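Local atomic coordinates of 5-formaminoimidazole-4-carboxamide-1-(beta)-D-ribofuranosyl 5'-monophosphate synthetase (Methanocaldococcus jannaschii, PDB entry 2R7M), a protein that catalyses the ATP- and formate-dependent formylation of the purine precursor AICAR to FAICAR without folates, a step of IMP biosynthesis. Residues A22-H27 with V44-K49; V89-S94 with V110-N115; D102-S107 with R117-E122; C208-Y213 with G224-Y229. One frame throughout, in Å; residues are numbered along the deposited sequence.

Contact 1: residues A22-H27 with V44-K49; sequences ATLGSH and VCITMK. With AMP (adenosine monophosphate), chain F.
Strands 22-24 and 44-47 run parallel, their axes 4.8 Å apart at the closest and inclined by 21°, with Ala-22 beside Val-44, Thr-23 beside Cys-45 and Leu-24 beside Ile-46. Three backbone hydrogen bonds join them. Thr-23 N donates to Val-44 O, Ile-46 N donates to Thr-23 O, and Gly-25 N reaches Ile-46 O at 2.6 Å. On one face of the sheet CB of Ala-22 meets CB of Val-44 at 3.7 Å. On the same face the Leu-24 and Ile-46 side chains cross at about a right angle, and Leu-24 CD1 touches Ile-46 CG2 at 3.8 Å. CG2 stands anti to the Ile-46 backbone N, which leaves it facing that methyl. Cys-45 lies on the other face, and its SG packs on Gly-25 CA at 3.6 Å. The strands and helix 29-38 form a beta-alpha-beta unit of the parallel sheet in the N-terminal, Rossmann-like part. Past strand 22-24 the chain turns at Gly-25, the centre of an inverse gamma turn. One water donates to Gly-25 O and accepts from Thr-47 OG1. The loop then carries His-27, an AICAR-binding residue, to the bound AMP. The edge of its ring meets the ribose, with NE2 3.4 Å from AMP O4'. With an alanine here the imidazole is gone, which would probably leave a gap beside the ribose and the His-92 ring without its facing ring. Thr-23 OG1 bonds to Val-90 O, tying strand 20-24 to the loop after strand 87-89.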
# COMPACT_ATOMS: atom_id res chain seq x y z
N ALA A 22 7.65 -15.46 20.62
CA ALA A 22 8.85 -15.09 21.35
C ALA A 22 10.12 -15.56 20.64
O ALA A 22 10.09 -16.50 19.85
CB ALA A 22 8.79 -15.65 22.77
N THR A 23 11.23 -14.88 20.92
CA THR A 23 12.53 -15.33 20.45
C THR A 23 13.62 -14.59 21.20
O THR A 23 13.36 -13.61 21.91
CB THR A 23 12.71 -15.15 18.91
OG1 THR A 23 13.66 -16.11 18.42
CG2 THR A 23 13.17 -13.75 18.56
N LEU A 24 14.85 -15.07 21.04
CA LEU A 24 16.00 -14.41 21.64
C LEU A 24 16.43 -13.23 20.77
O LEU A 24 16.48 -13.32 19.54
CB LEU A 24 17.15 -15.42 21.82
CG LEU A 24 18.49 -14.91 22.36
CD1 LEU A 24 18.33 -14.49 23.79
CD2 LEU A 24 19.55 -15.99 22.23
N GLY A 25 16.76 -12.12 21.41
CA GLY A 25 17.16 -10.92 20.70
C GLY A 25 18.54 -11.05 20.09
O GLY A 25 19.51 -10.55 20.65
N SER A 26 18.63 -11.72 18.94
CA SER A 26 19.87 -11.88 18.21
C SER A 26 19.63 -12.69 16.95
O SER A 26 18.53 -13.16 16.70
CB SER A 26 20.93 -12.58 19.08
OG SER A 26 22.14 -12.76 18.37
N HIS A 27 20.68 -12.84 16.15
CA HIS A 27 20.66 -13.72 14.97
C HIS A 27 19.76 -13.26 13.82
O HIS A 27 20.25 -12.75 12.81
CB HIS A 27 20.31 -15.15 15.39
CG HIS A 27 20.62 -16.17 14.33
ND1 HIS A 27 19.65 -16.70 13.51
CD2 HIS A 27 21.79 -16.76 13.97
CE1 HIS A 27 20.20 -17.57 12.68
NE2 HIS A 27 21.50 -17.63 12.94
N VAL A 44 7.49 -11.14 22.10
CA VAL A 44 8.36 -11.20 23.28
C VAL A 44 9.83 -11.36 22.88
O VAL A 44 10.19 -12.27 22.13
CB VAL A 44 7.94 -12.35 24.23
CG1 VAL A 44 8.88 -12.43 25.44
CG2 VAL A 44 6.49 -12.19 24.68
N CYS A 45 10.67 -10.47 23.37
CA CYS A 45 12.08 -10.54 23.07
C CYS A 45 12.91 -10.85 24.32
O CYS A 45 12.94 -10.07 25.26
CB CYS A 45 12.55 -9.20 22.51
SG CYS A 45 14.23 -9.25 21.88
N ILE A 46 13.59 -12.00 24.33
CA ILE A 46 14.59 -12.24 25.36
C ILE A 46 15.86 -11.43 25.03
O ILE A 46 16.49 -11.63 23.99
CB ILE A 46 14.92 -13.73 25.51
CG1 ILE A 46 13.65 -14.51 25.80
CG2 ILE A 46 15.92 -13.92 26.64
CD1 ILE A 46 13.79 -16.00 25.62
N THR A 47 16.21 -10.51 25.92
CA THR A 47 17.36 -9.65 25.71
C THR A 47 18.17 -9.46 27.01
O THR A 47 17.89 -10.09 28.03
CB THR A 47 16.93 -8.30 25.15
OG1 THR A 47 18.09 -7.52 24.83
CG2 THR A 47 16.07 -7.54 26.17
N MET A 48 19.20 -8.61 26.96
CA MET A 48 19.99 -8.31 28.15
C MET A 48 20.57 -6.91 28.04
O MET A 48 20.58 -6.32 26.96
CB MET A 48 21.10 -9.35 28.39
CG MET A 48 22.09 -9.52 27.24
SD MET A 48 23.48 -10.64 27.63
CE MET A 48 24.48 -9.56 28.65
N LYS A 49 21.02 -6.37 29.17
CA LYS A 49 21.60 -5.03 29.18
C LYS A 49 22.81 -5.02 28.26
O LYS A 49 23.56 -5.99 28.19
CB LYS A 49 22.00 -4.62 30.59
CG LYS A 49 20.83 -4.31 31.52
CD LYS A 49 21.28 -3.55 32.75
CE LYS A 49 20.10 -2.95 33.51
NZ LYS A 49 20.52 -2.25 34.75
P AMP F . 25.93 -15.27 16.58
O1P AMP F . 27.37 -15.69 16.78
O2P AMP F . 25.10 -15.32 17.84
O3P AMP F . 25.75 -14.00 15.79
O5' AMP F . 25.29 -16.39 15.60
C5' AMP F . 25.29 -17.78 15.93
C4' AMP F . 25.68 -18.61 14.69
O4' AMP F . 24.73 -18.46 13.62
C3' AMP F . 27.04 -18.23 14.11
O3' AMP F . 28.04 -19.12 14.59
C2' AMP F . 26.89 -18.36 12.61
O2' AMP F . 27.34 -19.63 12.13
C1' AMP F . 25.39 -18.28 12.36
N9 AMP F . 25.09 -16.94 11.81
C8 AMP F . 24.82 -15.84 12.54
N7 AMP F . 24.58 -14.78 11.74
C5 AMP F . 24.68 -15.19 10.47
C6 AMP F . 24.55 -14.56 9.14
N6 AMP F . 24.24 -13.24 9.03
N1 AMP F . 24.75 -15.35 8.05
C2 AMP F . 25.06 -16.65 8.16
N3 AMP F . 25.21 -17.28 9.34
C4 AMP F . 25.03 -16.62 10.51
O HOH W 1 19.30 -8.46 22.77

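Contact 2: residues V89-S94 with V110-N115; sequences VVPHGS and VPMFGN. With AMP (adenosine monophosphate), chain F.
A single bridge, Val-89 with Met-112, joins the end of a strand to a segment that has no regular secondary structure. Strand 87-89 is, within this chain, an outermost strand of the parallel Rossmann-like sheet, and 110-115 meets it at its last residue. Val-89 uses both backbone groups. Its N donates to Pro-111 O at 2.9 Å, almost straight at 171°, and its O accepts from Phe-113 N. The Val-89 side chain divides its contacts. CG1, anti to the backbone N (chi1 159°), meets Met-112 CG, while CG2 meets Val-110 CG1 at 4.0 Å. Val-90 CG2 lies alongside Phe-113 CB. Beyond Val-90, the ring of Pro-91 packs on 110-115, its CD 3.2 Å from Phe-113 O. Replacing Pro-91 by alanine removes CG and CD, which is likely to open a gap beside Met-112 CE and Phe-113 O and free the backbone to turn. His-92 follows at the N-cap of helix 93-99, whose second residue, Ser-94, binds AICAR. The Met-112 side chain bends at its last torsion (chi3 57°), and CE comes to rest 3.9 Å from Pro-91 CG.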
# COMPACT_ATOMS: atom_id res chain seq x y z
N VAL A 89 7.85 -20.06 20.90
CA VAL A 89 9.23 -19.64 20.66
C VAL A 89 9.68 -19.99 19.25
O VAL A 89 9.45 -21.10 18.78
CB VAL A 89 10.22 -20.23 21.69
CG1 VAL A 89 11.65 -20.22 21.15
CG2 VAL A 89 10.14 -19.44 23.00
N VAL A 90 10.30 -19.03 18.56
CA VAL A 90 10.87 -19.29 17.23
C VAL A 90 12.38 -19.48 17.37
O VAL A 90 13.10 -18.56 17.76
CB VAL A 90 10.51 -18.20 16.18
CG1 VAL A 90 11.30 -18.37 14.88
CG2 VAL A 90 9.00 -18.23 15.88
N PRO A 91 12.85 -20.71 17.11
CA PRO A 91 14.26 -21.00 17.33
C PRO A 91 15.15 -20.46 16.22
O PRO A 91 14.73 -20.32 15.06
CB PRO A 91 14.30 -22.53 17.33
CG PRO A 91 13.20 -22.93 16.42
CD PRO A 91 12.12 -21.88 16.59
N HIS A 92 16.39 -20.15 16.59
CA HIS A 92 17.38 -19.71 15.63
C HIS A 92 18.79 -19.99 16.13
O HIS A 92 18.98 -20.36 17.29
CB HIS A 92 17.17 -18.24 15.27
CG HIS A 92 17.27 -17.30 16.44
ND1 HIS A 92 18.36 -17.28 17.28
CD2 HIS A 92 16.45 -16.31 16.85
CE1 HIS A 92 18.19 -16.32 18.18
NE2 HIS A 92 17.04 -15.72 17.95
N GLY A 93 19.78 -19.83 15.26
CA GLY A 93 21.17 -20.13 15.57
C GLY A 93 21.63 -19.74 16.97
O GLY A 93 22.16 -20.58 17.70
N SER A 94 21.43 -18.48 17.33
CA SER A 94 21.90 -17.95 18.61
C SER A 94 21.17 -18.55 19.81
O SER A 94 21.76 -18.75 20.87
CB SER A 94 21.75 -16.43 18.66
OG SER A 94 22.84 -15.79 18.04
N VAL A 110 8.92 -25.08 26.58
CA VAL A 110 8.11 -24.03 25.97
C VAL A 110 7.84 -24.46 24.54
O VAL A 110 8.73 -24.98 23.89
CB VAL A 110 8.85 -22.68 25.97
CG1 VAL A 110 7.90 -21.56 25.56
CG2 VAL A 110 9.45 -22.40 27.34
N PRO A 111 6.59 -24.29 24.07
CA PRO A 111 6.26 -24.61 22.68
C PRO A 111 7.20 -23.90 21.69
O PRO A 111 7.60 -22.76 21.92
CB PRO A 111 4.83 -24.10 22.54
CG PRO A 111 4.27 -24.22 23.92
CD PRO A 111 5.41 -23.84 24.82
N MET A 112 7.53 -24.58 20.60
CA MET A 112 8.58 -24.11 19.71
C MET A 112 8.15 -24.36 18.28
O MET A 112 7.71 -25.46 17.95
CB MET A 112 9.88 -24.87 19.98
CG MET A 112 11.10 -23.98 20.17
SD MET A 112 12.62 -24.93 20.37
CE MET A 112 12.58 -25.88 18.84
N PHE A 113 8.25 -23.34 17.44
CA PHE A 113 7.95 -23.49 16.02
C PHE A 113 9.01 -24.37 15.34
O PHE A 113 10.21 -24.14 15.50
CB PHE A 113 7.87 -22.12 15.34
CG PHE A 113 7.51 -22.19 13.90
CD1 PHE A 113 6.18 -22.34 13.51
CD2 PHE A 113 8.49 -22.13 12.92
CE1 PHE A 113 5.85 -22.41 12.18
CE2 PHE A 113 8.15 -22.20 11.59
CZ PHE A 113 6.83 -22.34 11.22
N GLY A 114 8.56 -25.37 14.59
CA GLY A 114 9.46 -26.29 13.90
C GLY A 114 9.56 -27.68 14.52
O GLY A 114 8.96 -27.95 15.57
N ASN A 115 10.31 -28.56 13.86
CA ASN A 115 10.59 -29.92 14.35
C ASN A 115 11.81 -29.91 15.27
O ASN A 115 12.94 -29.83 14.82
CB ASN A 115 10.80 -30.88 13.17
CG ASN A 115 11.18 -32.29 13.61
OD1 ASN A 115 11.34 -32.56 14.79
ND2 ASN A 115 11.32 -33.19 12.64
P AMP F . 25.93 -15.27 16.58
O1P AMP F . 27.37 -15.69 16.78
O2P AMP F . 25.10 -15.32 17.84
O3P AMP F . 25.75 -14.00 15.79
O5' AMP F . 25.29 -16.39 15.60
C5' AMP F . 25.29 -17.78 15.93
C4' AMP F . 25.68 -18.61 14.69
O4' AMP F . 24.73 -18.46 13.62
C3' AMP F . 27.04 -18.23 14.11
O3' AMP F . 28.04 -19.12 14.59
C2' AMP F . 26.89 -18.36 12.61
O2' AMP F . 27.34 -19.63 12.13
C1' AMP F . 25.39 -18.28 12.36
N9 AMP F . 25.09 -16.94 11.81
C8 AMP F . 24.82 -15.84 12.54
N7 AMP F . 24.58 -14.78 11.74
C5 AMP F . 24.68 -15.19 10.47
C6 AMP F . 24.55 -14.56 9.14
N6 AMP F . 24.24 -13.24 9.03
N1 AMP F . 24.75 -15.35 8.05
C2 AMP F . 25.06 -16.65 8.16
N3 AMP F . 25.21 -17.28 9.34
C4 AMP F . 25.03 -16.62 10.51

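Contact 3: residues D102-S107 with R117-E122; sequences DNVENS and RILRWE
The guanidinium of Arg-117 has Glu-105 OE1 over one face, 3.2 Å above its plane and shifted toward the rim. OE1 and Arg-117 NH2 are 3.3 Å apart. This salt bridge rests on charge alone, since no N-H points at the oxygen. The carboxylate and guanidinium planes are 67° apart. The guanidinium of Arg-120 has Glu-105 CG over one face and Asp-102 at its edge. Here NH1 donates to Asp-102 OD1 at 2.9 Å in a nearly straight salt-bridge bond of 164°. The oxygen lies in the guanidinium plane, but the donor comes from above the plane of the carboxylate. Glu-105 thus sits between two arginines, and their positive charge probably helps to keep it ionised. Its chain bends at chi2 (-79°), which brings the carboxylate back over Arg-117 and alongside Arg-120, where Glu-105 OE2 is 3.7 Å from Arg-120 CG. The contact joins helix 101-106 to the short, weakly bonded helix 120-123. A loop without regular structure connects them, within the N-terminal, Rossmann-like part. Arg-117 NH2 also approaches the backbone of helix 101-106 at Glu-105 O, but the two are modelled too close for the bond to be trusted. The bends at chi2 and chi3 of Arg-117 fold its chain back against Glu-105. Beside the charged groups lies a small apolar patch. Val-104 CG1 touches Leu-119 CD1 at 4.2 Å, and Leu-119 also packs on Ile-96 of helix 93-99. Arg-116, just before 117-122, bonds to the carbonyl of Val-104.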
# COMPACT_ATOMS: atom_id res chain seq x y z
N ASP A 102 21.22 -29.59 24.14
CA ASP A 102 20.70 -30.66 24.99
C ASP A 102 19.54 -30.14 25.83
O ASP A 102 18.51 -30.80 25.96
CB ASP A 102 21.79 -31.24 25.89
CG ASP A 102 22.38 -32.52 25.33
OD1 ASP A 102 23.19 -32.45 24.38
OD2 ASP A 102 22.01 -33.61 25.84
N ASN A 103 19.72 -28.95 26.40
CA ASN A 103 18.65 -28.25 27.09
C ASN A 103 17.45 -28.01 26.18
O ASN A 103 16.31 -28.13 26.62
CB ASN A 103 19.16 -26.92 27.64
CG ASN A 103 20.22 -27.09 28.70
OD1 ASN A 103 20.42 -28.18 29.22
ND2 ASN A 103 20.89 -26.00 29.04
N VAL A 104 17.71 -27.70 24.91
CA VAL A 104 16.64 -27.51 23.95
C VAL A 104 15.84 -28.79 23.77
O VAL A 104 14.61 -28.76 23.76
CB VAL A 104 17.17 -27.03 22.56
CG1 VAL A 104 16.06 -27.10 21.51
CG2 VAL A 104 17.74 -25.63 22.65
N GLU A 105 16.53 -29.92 23.66
CA GLU A 105 15.90 -31.19 23.28
C GLU A 105 15.11 -31.89 24.39
O GLU A 105 14.26 -32.73 24.10
CB GLU A 105 16.95 -32.16 22.70
CG GLU A 105 17.69 -31.64 21.48
CD GLU A 105 16.88 -31.75 20.20
OE1 GLU A 105 15.91 -32.52 20.18
OE2 GLU A 105 17.23 -31.06 19.21
N ASN A 106 15.39 -31.56 25.66
CA ASN A 106 14.70 -32.23 26.77
C ASN A 106 14.57 -31.44 28.09
O ASN A 106 14.07 -31.97 29.08
CB ASN A 106 15.29 -33.62 27.03
CG ASN A 106 16.78 -33.68 26.77
OD1 ASN A 106 17.57 -33.00 27.43
ND2 ASN A 106 17.18 -34.52 25.81
N SER A 107 15.01 -30.19 28.10
CA SER A 107 14.94 -29.37 29.30
C SER A 107 14.21 -28.03 29.05
O SER A 107 14.00 -27.25 29.99
CB SER A 107 16.35 -29.15 29.86
OG SER A 107 16.44 -27.97 30.64
N ARG A 117 13.33 -32.18 17.12
CA ARG A 117 14.30 -33.27 16.99
C ARG A 117 15.36 -32.96 15.93
O ARG A 117 16.53 -33.30 16.11
CB ARG A 117 13.60 -34.59 16.63
CG ARG A 117 12.47 -35.04 17.57
CD ARG A 117 12.96 -35.52 18.93
NE ARG A 117 12.94 -34.44 19.92
CZ ARG A 117 13.43 -34.53 21.15
NH1 ARG A 117 13.99 -35.66 21.57
NH2 ARG A 117 13.35 -33.49 21.97
N ILE A 118 14.94 -32.33 14.84
CA ILE A 118 15.80 -32.17 13.67
C ILE A 118 16.87 -31.10 13.83
O ILE A 118 17.72 -30.93 12.97
CB ILE A 118 14.98 -31.91 12.38
CG1 ILE A 118 15.75 -32.44 11.16
CG2 ILE A 118 14.65 -30.42 12.22
CD1 ILE A 118 15.05 -32.21 9.85
N LEU A 119 16.85 -30.38 14.95
CA LEU A 119 17.87 -29.39 15.22
C LEU A 119 19.21 -30.07 15.53
O LEU A 119 20.27 -29.45 15.41
CB LEU A 119 17.44 -28.46 16.36
CG LEU A 119 16.19 -27.60 16.10
CD1 LEU A 119 15.80 -26.78 17.33
CD2 LEU A 119 16.39 -26.69 14.90
N ARG A 120 19.15 -31.34 15.91
CA ARG A 120 20.36 -32.13 16.15
C ARG A 120 21.04 -32.49 14.84
O ARG A 120 22.26 -32.58 14.77
CB ARG A 120 20.05 -33.40 16.92
CG ARG A 120 20.07 -33.22 18.42
CD ARG A 120 20.40 -34.52 19.13
NE ARG A 120 20.38 -34.33 20.58
CZ ARG A 120 21.32 -33.67 21.25
NH1 ARG A 120 21.23 -33.53 22.56
NH2 ARG A 120 22.34 -33.13 20.59
N TRP A 121 20.24 -32.71 13.80
CA TRP A 121 20.77 -33.11 12.51
C TRP A 121 21.55 -32.03 11.77
O TRP A 121 22.27 -32.33 10.81
CB TRP A 121 19.64 -33.65 11.63
CG TRP A 121 19.24 -35.04 12.02
CD1 TRP A 121 18.65 -35.43 13.19
CD2 TRP A 121 19.39 -36.22 11.23
NE1 TRP A 121 18.43 -36.79 13.18
CE2 TRP A 121 18.88 -37.30 11.98
CE3 TRP A 121 19.91 -36.48 9.96
CZ2 TRP A 121 18.87 -38.60 11.51
CZ3 TRP A 121 19.90 -37.78 9.48
CH2 TRP A 121 19.38 -38.82 10.26
N GLU A 122 21.41 -30.78 12.19
CA GLU A 122 22.18 -29.70 11.58
C GLU A 122 23.45 -29.46 12.40
O GLU A 122 24.42 -28.89 11.90
CB GLU A 122 21.36 -28.41 11.49
CG GLU A 122 21.20 -27.69 12.83
CD GLU A 122 20.57 -26.31 12.71
OE1 GLU A 122 20.31 -25.70 13.77
OE2 GLU A 122 20.35 -25.83 11.58

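Contact 4: residues C208-Y213 with G224-Y229. With AMP (adenosine monophosphate), chain F.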
# COMPACT_ATOMS: atom_id res chain seq x y z
N CYS A 208 23.17 -19.02 -0.85
CA CYS A 208 22.52 -19.58 0.31
C CYS A 208 21.01 -19.47 0.08
O CYS A 208 20.44 -18.39 0.10
CB CYS A 208 22.96 -18.89 1.59
SG CYS A 208 24.77 -18.77 1.77
N ILE A 209 20.39 -20.61 -0.17
CA ILE A 209 19.01 -20.64 -0.61
C ILE A 209 18.08 -20.88 0.57
O ILE A 209 18.21 -21.86 1.29
CB ILE A 209 18.81 -21.66 -1.73
CG1 ILE A 209 19.76 -21.31 -2.88
CG2 ILE A 209 17.38 -21.63 -2.24
CD1 ILE A 209 20.10 -22.47 -3.77
N HIS A 210 17.17 -19.94 0.77
CA HIS A 210 16.25 -19.99 1.90
C HIS A 210 14.90 -20.54 1.46
O HIS A 210 14.21 -19.97 0.60
CB HIS A 210 16.14 -18.59 2.52
CG HIS A 210 17.47 -18.02 2.90
ND1 HIS A 210 18.14 -18.40 4.04
CD2 HIS A 210 18.28 -17.14 2.27
CE1 HIS A 210 19.30 -17.77 4.11
NE2 HIS A 210 19.41 -17.00 3.03
N TYR A 211 14.53 -21.68 2.05
CA TYR A 211 13.26 -22.32 1.75
C TYR A 211 12.33 -22.27 2.96
O TYR A 211 12.76 -22.09 4.09
CB TYR A 211 13.45 -23.80 1.40
CG TYR A 211 14.40 -24.15 0.28
CD1 TYR A 211 13.93 -24.43 -0.98
CD2 TYR A 211 15.78 -24.26 0.51
CE1 TYR A 211 14.80 -24.78 -2.01
CE2 TYR A 211 16.65 -24.62 -0.51
CZ TYR A 211 16.16 -24.87 -1.76
OH TYR A 211 17.01 -25.23 -2.78
N PHE A 212 11.04 -22.46 2.70
CA PHE A 212 10.07 -22.65 3.77
C PHE A 212 9.21 -23.86 3.41
O PHE A 212 8.61 -23.90 2.33
CB PHE A 212 9.19 -21.41 3.94
CG PHE A 212 8.28 -21.45 5.14
CD1 PHE A 212 8.70 -20.95 6.35
CD2 PHE A 212 7.01 -22.00 5.05
CE1 PHE A 212 7.87 -20.97 7.46
CE2 PHE A 212 6.17 -22.03 6.17
CZ PHE A 212 6.61 -21.52 7.37
N TYR A 213 9.18 -24.85 4.29
CA TYR A 213 8.25 -25.96 4.09
C TYR A 213 7.00 -25.72 4.92
O TYR A 213 7.06 -25.55 6.13
CB TYR A 213 8.85 -27.33 4.42
CG TYR A 213 7.80 -28.41 4.30
CD1 TYR A 213 7.41 -28.91 3.07
CD2 TYR A 213 7.15 -28.89 5.43
CE1 TYR A 213 6.41 -29.88 2.96
CE2 TYR A 213 6.16 -29.86 5.33
CZ TYR A 213 5.80 -30.34 4.10
OH TYR A 213 4.80 -31.31 4.03
N GLY A 224 14.03 -16.65 -0.57
CA GLY A 224 15.12 -15.77 -0.95
C GLY A 224 16.50 -16.41 -1.00
O GLY A 224 16.64 -17.62 -0.78
N MET A 225 17.51 -15.60 -1.28
CA MET A 225 18.89 -16.06 -1.41
C MET A 225 19.84 -14.94 -1.04
O MET A 225 19.57 -13.78 -1.33
CB MET A 225 19.21 -16.44 -2.86
CG MET A 225 18.40 -17.58 -3.42
SD MET A 225 18.86 -17.83 -5.14
CE MET A 225 17.72 -19.17 -5.53
N ASP A 226 20.96 -15.32 -0.42
CA ASP A 226 22.07 -14.42 -0.16
C ASP A 226 23.43 -15.08 -0.43
O ASP A 226 23.54 -16.31 -0.54
CB ASP A 226 22.05 -13.94 1.30
CG ASP A 226 22.47 -15.04 2.30
OD1 ASP A 226 21.66 -15.96 2.54
OD2 ASP A 226 23.59 -14.97 2.87
N LYS A 227 24.46 -14.26 -0.52
CA LYS A 227 25.82 -14.77 -0.44
C LYS A 227 26.47 -14.22 0.84
O LYS A 227 26.20 -13.10 1.25
CB LYS A 227 26.63 -14.40 -1.69
CG LYS A 227 27.05 -12.95 -1.77
CD LYS A 227 27.86 -12.71 -3.04
CE LYS A 227 28.97 -11.71 -2.78
NZ LYS A 227 29.77 -11.42 -4.00
N ARG A 228 27.30 -15.04 1.46
CA ARG A 228 28.01 -14.66 2.67
C ARG A 228 29.03 -13.56 2.43
O ARG A 228 29.59 -13.44 1.34
CB ARG A 228 28.73 -15.87 3.28
CG ARG A 228 27.87 -17.09 3.46
CD ARG A 228 26.69 -16.79 4.36
NE ARG A 228 26.16 -18.00 4.99
CZ ARG A 228 24.87 -18.23 5.21
NH1 ARG A 228 23.95 -17.34 4.84
NH2 ARG A 228 24.49 -19.36 5.79
N TYR A 229 29.25 -12.77 3.47
CA TYR A 229 30.27 -11.73 3.47
C TYR A 229 31.14 -12.07 4.67
O TYR A 229 30.74 -11.86 5.82
CB TYR A 229 29.62 -10.36 3.62
CG TYR A 229 30.43 -9.20 3.14
CD1 TYR A 229 31.37 -9.35 2.12
CD2 TYR A 229 30.24 -7.93 3.67
CE1 TYR A 229 32.11 -8.27 1.67
CE2 TYR A 229 30.96 -6.85 3.22
CZ TYR A 229 31.90 -7.03 2.22
OH TYR A 229 32.64 -5.98 1.77
P AMP F . 25.93 -15.27 16.58
O1P AMP F . 27.37 -15.69 16.78
O2P AMP F . 25.10 -15.32 17.84
O3P AMP F . 25.75 -14.00 15.79
O5' AMP F . 25.29 -16.39 15.60
C5' AMP F . 25.29 -17.78 15.93
C4' AMP F . 25.68 -18.61 14.69
O4' AMP F . 24.73 -18.46 13.62
C3' AMP F . 27.04 -18.23 14.11
O3' AMP F . 28.04 -19.12 14.59
C2' AMP F . 26.89 -18.36 12.61
O2' AMP F . 27.34 -19.63 12.13
C1' AMP F . 25.39 -18.28 12.36
N9 AMP F . 25.09 -16.94 11.81
C8 AMP F . 24.82 -15.84 12.54
N7 AMP F . 24.58 -14.78 11.74
C5 AMP F . 24.68 -15.19 10.47
C6 AMP F . 24.55 -14.56 9.14
N6 AMP F . 24.24 -13.24 9.03
N1 AMP F . 24.75 -15.35 8.05
C2 AMP F . 25.06 -16.65 8.16
N3 AMP F . 25.21 -17.28 9.34
C4 AMP F . 25.03 -16.62 10.51
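Arg-228 is sandwiched through its guanidinium between AMP and Cys-208. The adenine C2 lies over the centre of one face, 3.4 Å above the plane. Cys-208 SG lies over the opposite face, toward the rim. Asp-226 OD2 accepts from Arg-228 NH1 at 3.1 Å through its syn lone pair, and Arg-228 NH2 forms a salt bridge with Asp-316. These bonds fix the turn of the guanidinium against the base. The other carboxylate oxygen, Asp-226 OD1, accepts from His-210 NE2 at 2.5 Å. That bond runs nearly along the C-O axis, with ring and carboxylate only 19° from coplanar. Asp-226 CG stands between its backbone N and carbonyl carbon (chi1 72°), which swings the carboxylate across to the histidine. Asp-226 OD2 also bonds to Asn-258, an AICAR-binding residue, so the aspartate links histidine, arginine and binding site. On the face of the sheet away from Cys-208 and Asp-226, Ile-209 CG1 packs against Met-225 CE at 4.0 Å. The strands form an antiparallel hairpin. Cys-208 with Asp-226 and His-210 with Gly-224 are hydrogen-bonded pairs, and Ile-209 with Met-225 is the non-hydrogen-bonded pair between them. The hairpin belongs to the five-stranded antiparallel sheet of the ATP-grasp part. Strand 253-263 flanks strand 219-230, strand 292-300 flanks strand 205-214, and helix 339-353 packs on His-210 and Phe-212.

Contacts 1, 2 and 3 lie in the N-terminal Rossmann-like part. Contact 4 comes later in the chain, on the antiparallel sheet of the ATP-grasp part. Contacts 1 and 2 have centres about 12 Å apart and share the parallel sheet, where strand 20-24 lies next to strand 87-89. Contact 1 closes before contact 2 opens. The segments of contacts 2 and 3 alternate along the chain. Their centres are about 10 Å apart, and Met-112 packs on Leu-119 and Val-104. Contact 4 is about 19 Å from contact 2, centre to centre, yet Phe-113 touches Phe-212. AMP is met by contacts 1, 2 and 4, so both parts of the chain border its site.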